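Long-range contacts in putative uronate isomerase (Thermotoga maritima, PDB 4NAR), which is probably a member of the lactate racemase family, whose enzymes interconvert the two enantiomers of lactate, although its own reaction is not established: residues H36-R41 and T66-G71; S70-T75 and R313-P318; H97-F102 and P168-T173; P318-W323 and N346-A351. One frame throughout, in Å; residues are numbered along the deposited sequence.

From the N terminus, contact 1 comes first: it closes the loop that leaves strand 31-36, runs through helix 45-58 and returns on strand 63-68, so two parallel neighbours of the seven-stranded sheet meet. Contact 2 starts at Ser70 and Gly71, where contact 1 ends, and reaches more than 230 residues ahead to the loop after strand 302-308 of the second, five-stranded sheet. Contact 3 falls wholly within that long excursion and ties the chain beyond edge strand 94-97 to the start of helix 173-186. Contact 4 begins at Pro318, the last residue of contact 2, and closes a short excursion through helix 332-341, packing helix 318-327 against helix 347-357. Contacts 2 and 4 share a sulfate.

Contact 1 of 4, residues H36-R41 and T66-G71; sequences HTDYTR and TLNASG. With ACT (acetate ion), chain E; SO4 (sulfate ion), chain C.
His36 meets Thr66, Leu67 and Asn68 with almost every atom of its side chain. From CB the chain turns into the crowded position, CG between the backbone N and the carbonyl carbon (chi1 56°), and chi2 of 88° turns the ring. CD2 comes within 3.3 Å of Leu67 O, which lies over one face toward the rim. CE1 is 3.6 Å from Asn68 CA, whose hydrogen side faces the ring in a CH-pi contact. ND1 donates to Thr37 O of its own loop (2.8 Å, 165°), close to the ring plane. At the tip, NE2 and Thr66 OG1 share a hydrogen bond of 3.2 Å. Behind the ring the strands 31-36 and 63-68 pair in parallel: His36 N bonds to Leu67 O, and Ala69 N to His36 O. This is the adjoining pair of a beta-alpha-beta unit, with helix 45-58 in the connection; Phe81 of helix 78-85 meets the imidazole with the ring planes nearly perpendicular. An alanine replacing His36 would probably leave Thr37 O and Thr66 OG1 without their ring partner and open a gap over Leu67 O. Asp38 CB lies 3.0 Å from Asn68 OD1, a buried oxygen with no polar partner, while water 1 joins Asp38 OD2 to Asn68 ND2. Asp38 OD2 also bonds to His73 ND1, so one carboxylate oxygen joins the loop after strand 31-36 to both Asn68 and the 70-75 loop.

Contact 2 of 4, residues S70-T75 and R313-P318; sequences SGTHRT and RFHSNP. With SO4 (sulfate ion), chain B.
Thr72 and His315 join the two loops through one hydrogen bond, made by the third residue of a type II' beta turn, Ser70 to His73. His315 NE2 donates to Thr72 OG1 (3.2 Å), with the oxygen lying in the plane of the imidazole, and the two side chains cross at about a right angle. Thr72 OG1 in turn donates to sulfate O3 at 2.7 Å, so the hydroxyl relays between ring and anion; Thr72 N grips sulfate O2 at 2.9 Å. Beside this pair, Ser316 OG packs 3.3 Å from Arg74 CB, and water 3 links Thr72 O to the same hydroxyl.

In the second shell, Asn317 N donates to His315 ND1 at 3.0 Å, again close to the ring plane, which fixes how the imidazole is turned; Trp283 meets the ring edge-to-face. Trp283, His180 and Asn348 also bond to the sulfate, an ion probably taken from the crystallisation liquor. The loop 70-75 follows strand 63-68 of one sheet and 313-318 follows strand 302-308 of the other, so the contact bridges the two. At its far end Arg74 and Arg313 come together; Asp280 takes a salt bridge from both, and Arg313 NE also pairs with Glu281, which probably eases the repulsion. Their guanidinium planes stand 69° apart, with Arg313 NH2 3.8 Å from Arg74 CD.

Contact 3 of 4, residues H97-F102 and P168-T173; sequences HNHEFF and PGIAST
Two flat rings, His99 and Phe101, lie against the backbone of residues 168-173. On the imidazole of His99, the peptide nitrogen of Phe101 sits over the centre of one face, and Ile170 CA packs on the opposite face, 3.5 Å from the ring centroid, as a CH-pi contact. At the edge NE2 donates to a lone pair of Ala171 O (2.8 Å, 152°) with the oxygen in the ring plane. CG is anti to the backbone N (chi1 178°), which carries it toward 168-173. An alanine here would probably leave Ala171 O without this donor and take away the surface on which Ile170 CA rests. The Phe101 ring carries Ser172 CA over one face, 3.7 Å from its centroid, and has Pro168 O at its edge. Phe101 CD1 lies in turn over the centre of the Phe102 ring. Water 5 ties Phe101 O to Thr173 N. A cis peptide precedes Pro168, in the loop that leads into helix 173-186; Val176 of that helix packs on Phe101, Leu67 of strand 63-68 touches His99 and Ile170, and Leu107 of strand 107-113 touches His99 and Ser172.

Contact 4 of 4, residues P318-W323 and N346-A351; sequences PQMDKW and NKNVAA. With SO4 (sulfate ion), chain B.
Val349 fills the tight middle of this contact, its two methyls set between Met320 and Trp323. Val349 CG2 lies 3.8 Å from Met320 CG and 4.1 Å from Trp323 CB, while CG1 turns to the backbone and comes 4.0 Å from Trp323 C. CG1 stands anti to the backbone N (chi1 173°), and that sends the two methyls to different parts of the facing helix. Met320, present as selenomethionine, slides past the valine in the opposite direction and bends at chi3, so that CE ends 4.2 Å from Asn348 ND2. Beyond it Trp283, His315 and Phe102 close around the selenium-bearing chain, and Asn348 ND2 reaches on to the sulfate.

The two short helical segments cross at -50°, their axes 10.2 Å apart, and both belong to a run of three successive helices, 318-327, 332-341 and 347-357, the third touching the second through Ala350 on Val335 and Leu339. Asn346 is the N-cap of the third: its OD1 accepts from Val349 N at 3.0 Å, in the carbonyl plane, and so anchors the first turn that presents the valine.

The solvent side rests on two partly exposed residues, though their atoms still touch: Trp323 offers CE3 and CZ3 to Asn346 CB, each at 3.7 Å, and its indole plane lies within 13° of the asparagine amide. Gln319 CG, from an exposed residue of the tryptophan's own helix, lies over one face of the indole.

Contact 1 of 4, residues H36-R41 and T66-G71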
# COMPACT_ATOMS: atom_id res chain seq x y z
N HIS A 36 -3.00 1.36 -12.61
CA HIS A 36 -1.66 0.90 -12.24
C HIS A 36 -1.22 1.46 -10.89
O HIS A 36 -1.82 2.41 -10.37
CB HIS A 36 -0.63 1.33 -13.31
CG HIS A 36 -0.62 2.81 -13.57
ND1 HIS A 36 0.15 3.69 -12.84
CD2 HIS A 36 -1.30 3.56 -14.48
CE1 HIS A 36 -0.06 4.93 -13.29
NE2 HIS A 36 -0.93 4.87 -14.28
N THR A 37 -0.16 0.85 -10.34
CA THR A 37 0.47 1.30 -9.10
C THR A 37 1.25 2.59 -9.35
O THR A 37 1.47 3.00 -10.51
CB THR A 37 1.43 0.21 -8.54
OG1 THR A 37 2.48 -0.05 -9.49
CG2 THR A 37 0.68 -1.10 -8.27
N ASP A 38 1.68 3.25 -8.27
CA ASP A 38 2.34 4.55 -8.41
C ASP A 38 3.86 4.44 -8.19
O ASP A 38 4.38 3.33 -8.03
CB ASP A 38 1.70 5.62 -7.52
CG ASP A 38 1.85 5.30 -6.03
OD1 ASP A 38 2.38 4.21 -5.73
OD2 ASP A 38 1.41 6.13 -5.18
N TYR A 39 4.54 5.60 -8.17
CA TYR A 39 6.01 5.66 -8.06
C TYR A 39 6.48 4.96 -6.78
O TYR A 39 7.66 4.61 -6.63
CB TYR A 39 6.49 7.13 -8.04
CG TYR A 39 6.18 7.84 -6.73
CD1 TYR A 39 4.92 8.40 -6.51
CD2 TYR A 39 7.12 7.90 -5.70
CE1 TYR A 39 4.62 9.02 -5.31
CE2 TYR A 39 6.83 8.52 -4.50
CZ TYR A 39 5.58 9.09 -4.31
OH TYR A 39 5.27 9.71 -3.11
N THR A 40 5.53 4.77 -5.87
CA THR A 40 5.75 4.19 -4.55
C THR A 40 5.98 2.68 -4.64
O THR A 40 6.58 2.07 -3.74
CB THR A 40 4.53 4.56 -3.63
OG1 THR A 40 4.92 5.57 -2.69
CG2 THR A 40 3.91 3.35 -2.94
N ARG A 41 5.50 2.07 -5.73
CA ARG A 41 5.66 0.62 -5.92
C ARG A 41 6.76 0.29 -6.93
O ARG A 41 6.65 0.62 -8.12
CB ARG A 41 4.35 -0.01 -6.39
CG ARG A 41 3.23 0.12 -5.38
CD ARG A 41 3.37 -0.94 -4.30
NE ARG A 41 2.15 -1.00 -3.50
CZ ARG A 41 1.09 -1.75 -3.79
NH1 ARG A 41 1.09 -2.53 -4.88
NH2 ARG A 41 0.03 -1.73 -2.98
N THR A 66 -4.84 5.73 -18.86
CA THR A 66 -4.29 5.14 -17.64
C THR A 66 -4.71 5.91 -16.39
O THR A 66 -4.99 7.11 -16.46
CB THR A 66 -2.74 4.98 -17.68
OG1 THR A 66 -2.10 6.08 -17.00
CG2 THR A 66 -2.26 4.84 -19.15
N LEU A 67 -4.77 5.20 -15.26
CA LEU A 67 -5.19 5.79 -14.00
C LEU A 67 -4.21 5.35 -12.93
O LEU A 67 -3.97 4.15 -12.71
CB LEU A 67 -6.61 5.33 -13.61
CG LEU A 67 -7.61 6.27 -12.90
CD1 LEU A 67 -8.60 5.45 -12.10
CD2 LEU A 67 -6.96 7.34 -12.02
N ASN A 68 -3.62 6.34 -12.28
CA ASN A 68 -2.70 6.11 -11.20
C ASN A 68 -3.48 5.79 -9.92
O ASN A 68 -4.16 6.66 -9.37
CB ASN A 68 -1.86 7.37 -10.97
CG ASN A 68 -0.85 7.19 -9.86
OD1 ASN A 68 0.04 6.33 -9.94
ND2 ASN A 68 -0.97 8.00 -8.80
N ALA A 69 -3.37 4.54 -9.46
CA ALA A 69 -4.00 4.16 -8.19
C ALA A 69 -3.21 4.75 -7.02
O ALA A 69 -2.44 4.04 -6.35
CB ALA A 69 -4.08 2.63 -8.07
N SER A 70 -3.43 6.04 -6.76
CA SER A 70 -2.61 6.78 -5.79
C SER A 70 -2.89 6.50 -4.31
O SER A 70 -2.00 6.63 -3.45
CB SER A 70 -2.78 8.28 -6.03
OG SER A 70 -4.05 8.71 -5.54
N GLY A 71 -4.13 6.13 -3.99
CA GLY A 71 -4.57 6.23 -2.60
C GLY A 71 -4.46 7.69 -2.16
O GLY A 71 -4.82 8.60 -2.92
C ACT E . -1.99 -2.50 -4.98
O ACT E . -2.11 -2.98 -3.84
OXT ACT E . -1.68 -3.32 -5.86
CH3 ACT E . -2.19 -1.03 -5.24
S SO4 C . 0.95 0.68 -0.31
O1 SO4 C . 0.21 -0.49 -0.82
O2 SO4 C . 0.83 1.79 -1.28
O3 SO4 C . 0.44 1.14 0.99
O4 SO4 C . 2.36 0.29 -0.18
O HOH W 1 0.79 8.40 -6.60
O HOH W 2 0.10 1.96 -5.74

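Contact 2 of 4, residues S70-T75 and R313-P318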
# COMPACT_ATOMS: atom_id res chain seq x y z
N SER A 70 -3.43 6.04 -6.76
CA SER A 70 -2.61 6.78 -5.79
C SER A 70 -2.89 6.50 -4.31
O SER A 70 -2.00 6.63 -3.45
CB SER A 70 -2.78 8.28 -6.03
OG SER A 70 -4.05 8.71 -5.54
N GLY A 71 -4.13 6.13 -3.99
CA GLY A 71 -4.57 6.23 -2.60
C GLY A 71 -4.46 7.69 -2.16
O GLY A 71 -4.82 8.60 -2.92
N THR A 72 -3.95 7.94 -0.95
CA THR A 72 -3.74 9.33 -0.51
C THR A 72 -2.43 9.95 -1.00
O THR A 72 -2.16 11.12 -0.72
CB THR A 72 -3.76 9.47 1.03
OG1 THR A 72 -2.77 8.61 1.61
CG2 THR A 72 -5.14 9.11 1.61
N HIS A 73 -1.61 9.16 -1.72
CA HIS A 73 -0.29 9.62 -2.17
C HIS A 73 -0.34 10.77 -3.18
O HIS A 73 -1.37 10.99 -3.83
CB HIS A 73 0.51 8.49 -2.80
CG HIS A 73 0.69 7.30 -1.92
ND1 HIS A 73 1.21 6.11 -2.38
CD2 HIS A 73 0.40 7.11 -0.61
CE1 HIS A 73 1.24 5.23 -1.38
NE2 HIS A 73 0.76 5.81 -0.30
N ARG A 74 0.79 11.47 -3.33
CA ARG A 74 0.88 12.63 -4.23
C ARG A 74 0.57 12.25 -5.68
O ARG A 74 0.65 11.07 -6.06
CB ARG A 74 2.26 13.31 -4.15
CG ARG A 74 3.47 12.42 -4.55
CD ARG A 74 4.73 13.29 -4.79
NE ARG A 74 5.91 12.52 -5.20
CZ ARG A 74 6.18 12.16 -6.46
NH1 ARG A 74 5.34 12.48 -7.44
NH2 ARG A 74 7.28 11.45 -6.73
N THR A 75 0.22 13.26 -6.48
CA THR A 75 0.06 13.07 -7.90
C THR A 75 1.42 12.80 -8.52
O THR A 75 2.46 13.21 -7.98
CB THR A 75 -0.53 14.32 -8.57
OG1 THR A 75 0.25 15.47 -8.19
CG2 THR A 75 -1.97 14.52 -8.15
N ARG A 313 9.33 15.28 4.93
CA ARG A 313 7.92 15.49 5.28
C ARG A 313 7.25 14.19 5.77
O ARG A 313 7.78 13.09 5.59
CB ARG A 313 7.15 16.06 4.09
CG ARG A 313 6.73 14.97 3.12
CD ARG A 313 6.45 15.54 1.75
NE ARG A 313 5.95 14.54 0.81
CZ ARG A 313 6.50 14.28 -0.38
NH1 ARG A 313 7.59 14.94 -0.77
NH2 ARG A 313 5.97 13.35 -1.18
N PHE A 314 6.08 14.33 6.40
CA PHE A 314 5.36 13.16 6.89
C PHE A 314 4.34 12.68 5.87
O PHE A 314 4.16 11.46 5.68
CB PHE A 314 4.68 13.47 8.22
CG PHE A 314 5.65 13.78 9.32
CD1 PHE A 314 6.17 12.76 10.12
CD2 PHE A 314 6.08 15.09 9.53
CE1 PHE A 314 7.10 13.04 11.13
CE2 PHE A 314 6.99 15.39 10.54
CZ PHE A 314 7.51 14.37 11.34
N HIS A 315 3.66 13.63 5.23
CA HIS A 315 2.70 13.31 4.18
C HIS A 315 2.78 14.45 3.17
O HIS A 315 3.16 15.56 3.55
CB HIS A 315 1.28 13.20 4.75
CG HIS A 315 0.32 12.46 3.87
ND1 HIS A 315 -0.28 13.03 2.77
CD2 HIS A 315 -0.15 11.19 3.94
CE1 HIS A 315 -1.08 12.14 2.19
NE2 HIS A 315 -1.02 11.01 2.89
N SER A 316 2.45 14.20 1.90
CA SER A 316 2.55 15.26 0.89
C SER A 316 1.31 16.17 0.89
O SER A 316 1.38 17.34 0.50
CB SER A 316 2.82 14.69 -0.51
OG SER A 316 1.87 13.70 -0.86
N ASN A 317 0.18 15.61 1.33
CA ASN A 317 -1.04 16.39 1.52
C ASN A 317 -0.91 17.28 2.78
O ASN A 317 -0.84 16.77 3.90
CB ASN A 317 -2.22 15.44 1.65
CG ASN A 317 -3.54 16.18 1.80
OD1 ASN A 317 -3.94 16.51 2.92
ND2 ASN A 317 -4.22 16.43 0.68
N PRO A 318 -0.87 18.62 2.59
CA PRO A 318 -0.54 19.57 3.67
C PRO A 318 -1.42 19.39 4.89
O PRO A 318 -0.95 19.46 6.03
CB PRO A 318 -0.85 20.95 3.05
CG PRO A 318 -0.73 20.73 1.56
CD PRO A 318 -1.24 19.31 1.34
S SO4 B . -3.35 5.17 1.88
O1 SO4 B . -4.27 4.04 2.09
O2 SO4 B . -3.29 5.48 0.44
O3 SO4 B . -3.83 6.34 2.64
O4 SO4 B . -2.00 4.81 2.36
O HOH W 3 -1.19 13.69 -1.13
O HOH W 4 3.20 10.63 -1.83

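Contact 3 of 4, residues H97-F102 and P168-T173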
# COMPACT_ATOMS: atom_id res chain seq x y z
N HIS A 97 -3.79 9.64 -16.41
CA HIS A 97 -4.63 10.36 -15.45
C HIS A 97 -4.11 10.13 -14.03
O HIS A 97 -3.75 9.00 -13.65
CB HIS A 97 -6.11 9.92 -15.52
CG HIS A 97 -6.72 10.02 -16.90
ND1 HIS A 97 -7.33 11.16 -17.36
CD2 HIS A 97 -6.82 9.10 -17.89
CE1 HIS A 97 -7.78 10.95 -18.59
NE2 HIS A 97 -7.48 9.71 -18.93
N ASN A 98 -4.05 11.20 -13.25
CA ASN A 98 -3.91 11.04 -11.82
C ASN A 98 -5.29 10.78 -11.20
O ASN A 98 -6.33 11.18 -11.76
CB ASN A 98 -3.25 12.26 -11.18
CG ASN A 98 -1.73 12.23 -11.26
OD1 ASN A 98 -1.07 11.50 -10.50
ND2 ASN A 98 -1.17 13.01 -12.17
N HIS A 99 -5.29 10.10 -10.05
CA HIS A 99 -6.50 9.95 -9.25
C HIS A 99 -6.67 11.26 -8.45
O HIS A 99 -5.69 11.97 -8.24
CB HIS A 99 -6.37 8.73 -8.32
CG HIS A 99 -7.56 8.53 -7.43
ND1 HIS A 99 -8.85 8.70 -7.85
CD2 HIS A 99 -7.62 8.15 -6.11
CE1 HIS A 99 -9.68 8.45 -6.83
NE2 HIS A 99 -8.95 8.12 -5.79
N GLU A 100 -7.90 11.58 -8.05
CA GLU A 100 -8.18 12.78 -7.24
C GLU A 100 -8.95 12.38 -5.98
O GLU A 100 -10.15 12.65 -5.84
CB GLU A 100 -8.99 13.80 -8.04
CG GLU A 100 -8.36 14.18 -9.36
CD GLU A 100 -9.37 14.78 -10.32
OE1 GLU A 100 -9.63 16.01 -10.19
OE2 GLU A 100 -9.91 14.02 -11.18
N PHE A 101 -8.22 11.73 -5.08
CA PHE A 101 -8.76 11.09 -3.88
C PHE A 101 -9.64 12.05 -3.09
O PHE A 101 -10.68 11.67 -2.53
CB PHE A 101 -7.56 10.64 -3.03
CG PHE A 101 -7.92 9.78 -1.86
CD1 PHE A 101 -8.34 10.34 -0.66
CD2 PHE A 101 -7.81 8.40 -1.94
CE1 PHE A 101 -8.66 9.54 0.44
CE2 PHE A 101 -8.12 7.59 -0.85
CZ PHE A 101 -8.56 8.17 0.34
N PHE A 102 -9.21 13.31 -3.03
CA PHE A 102 -9.84 14.28 -2.15
C PHE A 102 -10.82 15.17 -2.89
O PHE A 102 -11.30 16.15 -2.33
CB PHE A 102 -8.77 15.18 -1.50
CG PHE A 102 -7.76 14.42 -0.67
CD1 PHE A 102 -8.02 14.12 0.67
CD2 PHE A 102 -6.55 14.03 -1.23
CE1 PHE A 102 -7.07 13.41 1.44
CE2 PHE A 102 -5.59 13.33 -0.47
CZ PHE A 102 -5.85 13.01 0.86
N PRO A 168 -7.57 1.03 -1.24
CA PRO A 168 -7.75 2.49 -1.36
C PRO A 168 -7.36 3.12 -2.70
O PRO A 168 -7.60 4.32 -2.87
CB PRO A 168 -6.78 3.05 -0.30
CG PRO A 168 -5.63 2.04 -0.32
CD PRO A 168 -6.33 0.69 -0.49
N GLY A 169 -6.76 2.33 -3.60
CA GLY A 169 -6.13 2.84 -4.81
C GLY A 169 -6.80 3.99 -5.55
O GLY A 169 -6.15 5.01 -5.86
N ILE A 170 -8.09 3.85 -5.83
CA ILE A 170 -8.81 4.86 -6.59
C ILE A 170 -10.13 5.20 -5.91
O ILE A 170 -11.15 5.46 -6.55
CB ILE A 170 -9.07 4.39 -8.03
CG1 ILE A 170 -9.84 3.07 -7.99
CG2 ILE A 170 -7.74 4.25 -8.80
CD1 ILE A 170 -10.16 2.49 -9.33
N ALA A 171 -10.09 5.18 -4.58
CA ALA A 171 -11.28 5.39 -3.78
C ALA A 171 -11.23 6.77 -3.11
O ALA A 171 -10.68 7.76 -3.68
CB ALA A 171 -11.42 4.28 -2.75
N SER A 172 -11.77 6.85 -1.90
CA SER A 172 -11.78 8.10 -1.18
C SER A 172 -11.91 7.89 0.32
O SER A 172 -11.92 6.75 0.82
CB SER A 172 -12.89 9.02 -1.71
OG SER A 172 -14.13 8.33 -1.82
N THR A 173 -12.06 9.01 1.01
CA THR A 173 -11.84 9.14 2.43
C THR A 173 -12.63 8.20 3.34
O THR A 173 -12.05 7.55 4.21
CB THR A 173 -12.11 10.59 2.86
OG1 THR A 173 -11.12 11.41 2.23
CG2 THR A 173 -12.00 10.74 4.36
O HOH W 5 -11.98 11.56 -0.11

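Contact 4 of 4, residues P318-W323 and N346-A351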
# COMPACT_ATOMS: atom_id res chain seq x y z
N PRO A 318 -0.87 18.62 2.59
CA PRO A 318 -0.54 19.57 3.67
C PRO A 318 -1.42 19.39 4.89
O PRO A 318 -0.95 19.46 6.03
CB PRO A 318 -0.85 20.95 3.05
CG PRO A 318 -0.73 20.73 1.56
CD PRO A 318 -1.24 19.31 1.34
N GLN A 319 -2.69 19.15 4.64
CA GLN A 319 -3.65 18.96 5.70
C GLN A 319 -3.31 17.72 6.52
O GLN A 319 -3.20 17.80 7.75
CB GLN A 319 -5.06 18.88 5.14
CG GLN A 319 -6.11 18.51 6.17
CD GLN A 319 -6.86 19.72 6.69
OE1 GLN A 319 -8.06 19.90 6.40
NE2 GLN A 319 -6.17 20.56 7.48
N MSE A 320 -3.11 16.58 5.86
CA MSE A 320 -2.75 15.34 6.56
C MSE A 320 -1.41 15.43 7.29
O MSE A 320 -1.26 14.91 8.40
CB MSE A 320 -2.82 14.12 5.64
CG MSE A 320 -4.18 13.40 5.72
SE MSE A 320 -4.58 12.24 4.21
CE MSE A 320 -3.75 10.63 4.89
N ASP A 321 -0.45 16.12 6.66
CA ASP A 321 0.83 16.44 7.28
C ASP A 321 0.65 17.25 8.59
O ASP A 321 1.27 16.93 9.62
CB ASP A 321 1.71 17.21 6.28
CG ASP A 321 3.12 17.46 6.80
OD1 ASP A 321 4.01 16.63 6.52
OD2 ASP A 321 3.32 18.48 7.49
N LYS A 322 -0.20 18.28 8.54
CA LYS A 322 -0.59 19.05 9.73
C LYS A 322 -1.19 18.13 10.79
O LYS A 322 -0.86 18.21 11.98
CB LYS A 322 -1.63 20.11 9.35
CG LYS A 322 -1.42 21.49 9.97
CD LYS A 322 -2.23 22.55 9.20
CE LYS A 322 -1.75 22.67 7.73
NZ LYS A 322 -2.86 22.93 6.73
N TRP A 323 -2.05 17.23 10.34
CA TRP A 323 -2.73 16.33 11.26
C TRP A 323 -1.76 15.38 11.96
O TRP A 323 -1.85 15.20 13.18
CB TRP A 323 -3.82 15.55 10.54
CG TRP A 323 -5.03 16.39 10.28
CD1 TRP A 323 -5.39 17.54 10.93
CD2 TRP A 323 -6.04 16.14 9.29
NE1 TRP A 323 -6.57 18.02 10.41
CE2 TRP A 323 -7.00 17.19 9.40
CE3 TRP A 323 -6.24 15.15 8.32
CZ2 TRP A 323 -8.14 17.25 8.57
CZ3 TRP A 323 -7.37 15.22 7.50
CH2 TRP A 323 -8.31 16.27 7.64
N ASN A 346 -9.08 12.70 11.97
CA ASN A 346 -9.04 11.75 10.87
C ASN A 346 -8.47 10.37 11.27
O ASN A 346 -7.32 10.27 11.71
CB ASN A 346 -8.23 12.32 9.70
CG ASN A 346 -8.17 11.36 8.53
OD1 ASN A 346 -7.32 10.47 8.47
ND2 ASN A 346 -9.11 11.53 7.58
N LYS A 347 -9.25 9.32 11.06
CA LYS A 347 -8.88 7.98 11.52
C LYS A 347 -7.77 7.29 10.73
O LYS A 347 -7.12 6.36 11.25
CB LYS A 347 -10.13 7.10 11.62
CG LYS A 347 -10.97 7.43 12.85
CD LYS A 347 -12.28 6.67 12.86
CE LYS A 347 -13.15 7.13 14.03
NZ LYS A 347 -12.90 6.30 15.22
N ASN A 348 -7.54 7.74 9.50
CA ASN A 348 -6.45 7.22 8.67
C ASN A 348 -5.11 7.66 9.29
O ASN A 348 -4.25 6.82 9.59
CB ASN A 348 -6.60 7.71 7.21
CG ASN A 348 -5.73 6.91 6.22
OD1 ASN A 348 -4.82 6.16 6.59
ND2 ASN A 348 -6.02 7.09 4.93
N VAL A 349 -4.96 8.96 9.50
CA VAL A 349 -3.84 9.51 10.27
C VAL A 349 -3.72 8.84 11.66
O VAL A 349 -2.61 8.48 12.10
CB VAL A 349 -3.98 11.03 10.46
CG1 VAL A 349 -2.90 11.57 11.41
CG2 VAL A 349 -3.94 11.74 9.11
N ALA A 350 -4.85 8.68 12.35
CA ALA A 350 -4.84 8.03 13.65
C ALA A 350 -4.26 6.63 13.54
O ALA A 350 -3.39 6.23 14.34
CB ALA A 350 -6.26 7.99 14.26
N ALA A 351 -4.74 5.87 12.56
CA ALA A 351 -4.24 4.50 12.37
C ALA A 351 -2.74 4.50 12.03
O ALA A 351 -1.97 3.67 12.55
CB ALA A 351 -5.07 3.76 11.29
S SO4 B . -3.35 5.17 1.88
O1 SO4 B . -4.27 4.04 2.09
O2 SO4 B . -3.29 5.48 0.44
O3 SO4 B . -3.83 6.34 2.64
O4 SO4 B . -2.00 4.81 2.36